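DocCel5: Type I dockerin repeat domain from A. cellulolyticus family 5 endoglucanase WP_010249057 S51I, L52N mutant (PDB 5NRM) binds a type I cohesin of a scaffoldin as a small calcium-binding dockerin, so probably attaching its family 5 endoglucanase to the cellulosome. Local coordinates at residues L18-L23 / N50-M55; G9-I14 / R56-G61. All coordinates share one frame; numbering follows the deposited sequence.

Interaction 1 of 2, residues L18-L23 / N50-M55; sequences LMRNYL and NDFAIM. With CA (calcium ion), chain D.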
loop_
_atom_site.group_PDB
_atom_site.type_symbol
_atom_site.label_atom_id
_atom_site.label_comp_id
_atom_site.label_asym_id
_atom_site.label_seq_id
_atom_site.Cartn_x
_atom_site.Cartn_y
_atom_site.Cartn_z
ATOM N N LEU B 18 2.732 -12.779 -6.541
ATOM C CA LEU B 18 3.085 -14.116 -6.893
ATOM C C LEU B 18 1.911 -15.054 -6.637
ATOM O O LEU B 18 1.646 -15.942 -7.435
ATOM C CB LEU B 18 4.300 -14.605 -6.115
ATOM C CG LEU B 18 5.615 -13.906 -6.540
ATOM C CD1 LEU B 18 6.697 -14.142 -5.548
ATOM C CD2 LEU B 18 6.140 -14.353 -7.894
ATOM N N MET B 19 1.230 -14.868 -5.536
ATOM C CA MET B 19 0.021 -15.651 -5.293
ATOM C C MET B 19 -1.026 -15.418 -6.420
ATOM O O MET B 19 -1.722 -16.322 -6.847
ATOM C CB MET B 19 -0.581 -15.266 -4.000
ATOM C CG MET B 19 0.262 -15.668 -2.839
ATOM S SD MET B 19 -0.581 -15.288 -1.297
ATOM C CE MET B 19 -1.912 -16.534 -1.424
ATOM N N ARG B 20 -1.120 -14.154 -6.900
ATOM C CA ARG B 20 -2.082 -13.862 -7.998
ATOM C C ARG B 20 -1.658 -14.602 -9.252
ATOM O O ARG B 20 -2.483 -15.257 -9.907
ATOM C CB ARG B 20 -2.133 -12.348 -8.283
ATOM C CG ARG B 20 -3.182 -11.931 -9.300
ATOM C CD ARG B 20 -4.613 -12.090 -8.767
ATOM N NE ARG B 20 -5.582 -11.676 -9.783
ATOM C CZ ARG B 20 -6.879 -11.953 -9.748
ATOM N NH1 ARG B 20 -7.401 -12.508 -8.673
ATOM N NH2 ARG B 20 -7.665 -11.596 -10.752
ATOM N N ASN B 21 -0.365 -14.581 -9.553
ATOM C CA ASN B 21 0.086 -15.305 -10.727
ATOM C C ASN B 21 -0.147 -16.781 -10.615
ATOM O O ASN B 21 -0.464 -17.424 -11.629
ATOM C CB ASN B 21 1.536 -15.068 -11.015
ATOM C CG ASN B 21 1.760 -13.850 -11.837
ATOM O OD1 ASN B 21 2.844 -13.249 -11.786
ATOM N ND2 ASN B 21 0.772 -13.476 -12.616
ATOM N N TYR B 22 -0.029 -17.335 -9.399
ATOM C CA TYR B 22 -0.279 -18.770 -9.182
ATOM C C TYR B 22 -1.762 -19.080 -9.459
ATOM O O TYR B 22 -2.117 -20.032 -10.207
ATOM C CB TYR B 22 0.087 -19.147 -7.744
ATOM C CG TYR B 22 -0.030 -20.624 -7.403
ATOM C CD1 TYR B 22 -1.255 -21.177 -7.055
ATOM C CD2 TYR B 22 1.113 -21.433 -7.334
ATOM C CE1 TYR B 22 -1.364 -22.521 -6.715
ATOM C CE2 TYR B 22 1.016 -22.776 -6.987
ATOM C CZ TYR B 22 -0.226 -23.291 -6.684
ATOM O OH TYR B 22 -0.374 -24.600 -6.315
ATOM N N LEU B 23 -2.653 -18.286 -8.858
ATOM C CA LEU B 23 -4.116 -18.419 -9.121
ATOM C C LEU B 23 -4.546 -18.285 -10.525
ATOM O O LEU B 23 -5.585 -18.889 -10.923
ATOM C CB LEU B 23 -4.935 -17.358 -8.392
ATOM C CG LEU B 23 -4.795 -17.601 -6.939
ATOM C CD1 LEU B 23 -5.636 -16.526 -6.265
ATOM C CD2 LEU B 23 -5.187 -19.037 -6.637
ATOM N N ASN B 50 -9.181 -17.921 -2.059
ATOM C CA ASN B 50 -9.414 -17.616 -0.663
ATOM C C ASN B 50 -8.097 -17.274 0.098
ATOM O O ASN B 50 -8.095 -16.404 0.954
ATOM C CB ASN B 50 -10.275 -18.699 -0.020
ATOM C CG ASN B 50 -11.580 -18.947 -0.794
ATOM O OD1 ASN B 50 -11.604 -19.226 -2.004
ATOM N ND2 ASN B 50 -12.666 -18.847 -0.096
ATOM N N ASP B 51 -7.004 -17.959 -0.202
ATOM C CA ASP B 51 -5.710 -17.651 0.434
ATOM C C ASP B 51 -5.266 -16.270 0.046
ATOM O O ASP B 51 -4.655 -15.559 0.849
ATOM C CB ASP B 51 -4.667 -18.678 0.000
ATOM C CG ASP B 51 -5.083 -20.090 0.360
ATOM O OD1 ASP B 51 -5.065 -20.426 1.563
ATOM O OD2 ASP B 51 -5.453 -20.867 -0.573
ATOM N N PHE B 52 -5.502 -15.941 -1.212
ATOM C CA PHE B 52 -5.200 -14.591 -1.747
ATOM C C PHE B 52 -6.031 -13.529 -1.021
ATOM O O PHE B 52 -5.483 -12.516 -0.568
ATOM C CB PHE B 52 -5.511 -14.612 -3.257
ATOM C CG PHE B 52 -5.381 -13.309 -3.973
ATOM C CD1 PHE B 52 -4.149 -12.830 -4.356
ATOM C CD2 PHE B 52 -6.514 -12.569 -4.291
ATOM C CE1 PHE B 52 -4.045 -11.597 -5.032
ATOM C CE2 PHE B 52 -6.404 -11.354 -4.952
ATOM C CZ PHE B 52 -5.179 -10.889 -5.365
ATOM N N ALA B 53 -7.336 -13.802 -0.850
ATOM C CA ALA B 53 -8.192 -12.895 -0.085
ATOM C C ALA B 53 -7.654 -12.672 1.315
ATOM O O ALA B 53 -7.696 -11.535 1.809
ATOM C CB ALA B 53 -9.627 -13.399 -0.023
ATOM N N ILE B 54 -7.185 -13.716 1.968
ATOM C CA ILE B 54 -6.627 -13.645 3.314
ATOM C C ILE B 54 -5.322 -12.830 3.350
ATOM O O ILE B 54 -5.125 -12.032 4.302
ATOM C CB ILE B 54 -6.429 -15.043 3.956
ATOM C CG1 ILE B 54 -7.739 -15.709 4.338
ATOM C CG2 ILE B 54 -5.520 -15.055 5.189
ATOM C CD1 ILE B 54 -7.645 -17.208 4.612
ATOM N N MET B 55 -4.438 -13.042 2.388
ATOM C CA MET B 55 -3.206 -12.263 2.336
ATOM C C MET B 55 -3.564 -10.785 2.215
ATOM O O MET B 55 -2.857 -9.924 2.828
ATOM C CB MET B 55 -2.162 -12.692 1.270
ATOM C CG MET B 55 -0.692 -11.985 1.511
ATOM S SD MET B 55 0.302 -12.500 0.105
ATOM C CE MET B 55 0.922 -13.955 1.039
HETATM CA CA CA D . -5.990 -22.604 0.971
HETATM O O HOH W 1 -8.232 -22.255 -0.171
#

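Interaction 2 of 2, residues G9-I14 / R56-G61; sequences GSINSI and RMYLLG. With CA (calcium ion), chain C.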
loop_
_atom_site.group_PDB
_atom_site.type_symbol
_atom_site.label_atom_id
_atom_site.label_comp_id
_atom_site.label_asym_id
_atom_site.label_seq_id
_atom_site.Cartn_x
_atom_site.Cartn_y
_atom_site.Cartn_z
ATOM N N GLY B 9 11.910 -13.219 3.434
ATOM C CA GLY B 9 11.922 -12.867 4.865
ATOM C C GLY B 9 10.755 -11.958 5.288
ATOM O O GLY B 9 10.520 -11.854 6.489
ATOM N N SER B 10 10.051 -11.350 4.358
ATOM C CA SER B 10 8.956 -10.459 4.702
ATOM C C SER B 10 7.752 -10.813 3.860
ATOM O O SER B 10 7.907 -11.288 2.716
ATOM C CB SER B 10 9.364 -9.034 4.402
ATOM O OG SER B 10 8.279 -8.122 4.738
ATOM N N ILE B 11 6.556 -10.587 4.409
ATOM C CA ILE B 11 5.304 -10.808 3.663
ATOM C C ILE B 11 4.897 -9.452 3.095
ATOM O O ILE B 11 4.646 -8.494 3.861
ATOM C CB ILE B 11 4.203 -11.346 4.618
ATOM C CG1 ILE B 11 4.603 -12.714 5.238
ATOM C CG2 ILE B 11 2.901 -11.438 3.825
ATOM C CD1 ILE B 11 3.808 -12.997 6.457
ATOM N N ASN B 12 4.803 -9.335 1.775
ATOM C CA ASN B 12 4.538 -8.045 1.175
ATOM C C ASN B 12 3.794 -8.205 -0.157
ATOM O O ASN B 12 3.313 -9.295 -0.489
ATOM C CB ASN B 12 5.846 -7.221 1.061
ATOM C CG ASN B 12 6.878 -7.839 0.101
ATOM O OD1 ASN B 12 6.512 -8.490 -0.877
ATOM N ND2 ASN B 12 8.153 -7.568 0.370
ATOM N N SER B 13 3.631 -7.083 -0.857
ATOM C CA SER B 13 2.796 -7.086 -2.039
ATOM C C SER B 13 3.402 -7.859 -3.227
ATOM O O SER B 13 2.682 -8.245 -4.155
ATOM C CB SER B 13 2.486 -5.634 -2.477
ATOM O OG SER B 13 3.688 -4.908 -2.768
ATOM N N ILE B 14 4.699 -8.116 -3.165
ATOM C CA ILE B 14 5.302 -9.030 -4.174
ATOM C C ILE B 14 4.896 -10.507 -3.905
ATOM O O ILE B 14 4.584 -11.221 -4.847
ATOM C CB ILE B 14 6.821 -8.823 -4.299
ATOM C CG1 ILE B 14 7.067 -7.400 -4.926
ATOM C CG2 ILE B 14 7.435 -9.965 -5.060
ATOM C CD1 ILE B 14 8.529 -6.954 -5.000
ATOM N N ARG B 56 -4.587 -10.457 1.408
ATOM C CA ARG B 56 -5.005 -9.052 1.244
ATOM C C ARG B 56 -5.416 -8.488 2.616
ATOM O O ARG B 56 -4.989 -7.399 2.982
ATOM C CB ARG B 56 -6.155 -8.865 0.207
ATOM C CG ARG B 56 -6.673 -7.395 0.083
ATOM C CD ARG B 56 -7.631 -7.208 -1.132
ATOM N NE ARG B 56 -8.278 -5.852 -1.259
ATOM C CZ ARG B 56 -7.892 -4.882 -2.135
ATOM N NH1 ARG B 56 -6.851 -5.066 -3.022
ATOM N NH2 ARG B 56 -8.499 -3.742 -2.131
ATOM N N MET B 57 -6.189 -9.239 3.384
ATOM C CA MET B 57 -6.612 -8.779 4.725
ATOM C C MET B 57 -5.396 -8.547 5.606
ATOM O O MET B 57 -5.332 -7.575 6.334
ATOM C CB MET B 57 -7.501 -9.783 5.415
ATOM C CG MET B 57 -8.841 -9.916 4.759
ATOM S SD MET B 57 -9.754 -11.400 5.357
ATOM C CE MET B 57 -9.550 -11.365 7.143
ATOM N N TYR B 58 -4.395 -9.424 5.534
ATOM C CA TYR B 58 -3.178 -9.257 6.336
ATOM C C TYR B 58 -2.400 -7.992 5.949
ATOM O O TYR B 58 -1.938 -7.198 6.811
ATOM C CB TYR B 58 -2.265 -10.518 6.249
ATOM C CG TYR B 58 -0.939 -10.377 6.904
ATOM C CD1 TYR B 58 -0.784 -10.630 8.258
ATOM C CD2 TYR B 58 0.163 -9.966 6.177
ATOM C CE1 TYR B 58 0.460 -10.478 8.857
ATOM C CE2 TYR B 58 1.391 -9.815 6.778
ATOM C CZ TYR B 58 1.506 -10.089 8.122
ATOM O OH TYR B 58 2.759 -9.864 8.649
ATOM N N LEU B 59 -2.241 -7.794 4.646
ATOM C CA LEU B 59 -1.477 -6.654 4.168
ATOM C C LEU B 59 -2.211 -5.351 4.461
ATOM O O LEU B 59 -1.533 -4.313 4.592
ATOM C CB LEU B 59 -1.235 -6.800 2.663
ATOM C CG LEU B 59 -0.227 -7.915 2.362
ATOM C CD1 LEU B 59 -0.140 -8.154 0.836
ATOM C CD2 LEU B 59 1.169 -7.635 2.950
ATOM N N LEU B 60 -3.529 -5.405 4.560
ATOM C CA LEU B 60 -4.323 -4.244 4.964
ATOM C C LEU B 60 -4.449 -4.030 6.493
ATOM O O LEU B 60 -5.163 -3.160 6.926
ATOM C CB LEU B 60 -5.711 -4.212 4.298
ATOM C CG LEU B 60 -5.664 -3.930 2.789
ATOM C CD1 LEU B 60 -6.998 -4.222 2.122
ATOM C CD2 LEU B 60 -5.138 -2.548 2.528
ATOM N N GLY B 61 -3.799 -4.877 7.282
ATOM C CA GLY B 61 -3.874 -4.809 8.719
ATOM C C GLY B 61 -5.221 -5.154 9.340
ATOM O O GLY B 61 -5.551 -4.745 10.476
HETATM CA CA CA C . 8.279 -12.221 0.687
HETATM O O HOH W 2 8.398 -10.456 -0.947
#

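Interaction 1 of 2, residues L18-L23 / N50-M55
The carboxylate of D51, whose CB rests 3.8 Å from the CE methyl of M19, grips a calcium ion with both oxygens, OD1 and OD2 each 2.4 Å from the metal. Water 1, D40, N42, D44 and the carbonyl of S46 complete the site, and the backbone N-H groups of L41 and N48 bond to OD1 and OD2 respectively, holding the carboxylate in place and probably helping to stabilise its negative charge. An aspartate suits this last position of an EF-hand-like loop because it can chelate the ion from the first turn of the following helix.

Beside this polar end, M19 reaches across toward segment 50-55, its bend at chi3 (69°) turning CE to 3.6 Å from the backbone N of F52. The sulfur of M19 also faces the end of M55, although the modelled approach there is too short for ordinary packing and its detail is doubtful. F52 has CG anti to its backbone N (chi1 175°), which sends the flat ring across to the other helix. M19 CB meets the ring edge, near its plane, and CD1 of L23 packs 3.6 Å from F52 CB. The aliphatic part of R20 crosses the outer end of the ring, CD lying 3.7 Å from F52 CZ, while its NE bonds to the carbonyl of Y81 of the cohesin chain. A long arginine can thus be greasy along its stem and polar at its tip.

The short helical segments run nearly antiparallel, at 164° with axes 9.9 Å apart. F16, one turn before R20 on helix 13-23, stacks on F52, and Y81 of the cohesin meets the same ring edge-to-face, placing the contact between helices 13-23 and 49-59 directly beside the cohesin.

Interaction 2 of 2, residues G9-I14 / R56-G61
An EF-hand-like calcium loop, at the point where it passes into helix 13-23, leans through I11 and N12 on Y58 and L59 at the end of helix 49-59. I11 brings CG2 to 3.7 Å from CE2 of Y58, and its CD1 lies 4.0 Å from the hydroxyl OH of Y58; the two side chains cross at about a right angle. F66 touches both residues. L59 forks against the backbone: CD2 lies 3.7 Å from the carbonyl O of I11, while CD1 faces N12 O. Leucine suits the place because its two methyls can rest on neighbouring residues of the loop at once.

The loop binds its ion partly through main chain, S10 O being 2.3 Å from the calcium, with D4, D6, N8 and D15 as further ligands. N12 is the N-cap of the helix that follows; its amide is short enough, with chi1 at 65°, for OD1 to turn back and accept from I14 N at 2.9 Å, in a bent bond with the donor tilted from the carbonyl plane. The same oxygen accepts from water 2, itself a calcium ligand, which couples helix cap to metal site. S13 OG bonds to D36 and T34 of the cohesin chain.

In the fold
Both interactions join helices 13-23 and 49-59, one between the C-terminal half of helix 13-23 and the N-terminal half of helix 49-59, the other where a calcium loop meets the far end of helix 49-59. Their centres are 11 Å apart, and they touch lightly, M55 CE lying 4.2 Å from I11 CG2. Along the chain the order is 9-14, 18-23, 50-55, 56-61, so interaction 1 is nested inside the loop closed by interaction 2. Each also holds a ligand of a different calcium ion. The metal-bound loops and the paired helices thus form one compact unit within the dockerin domain, with residues from both contacts meeting the cohesin.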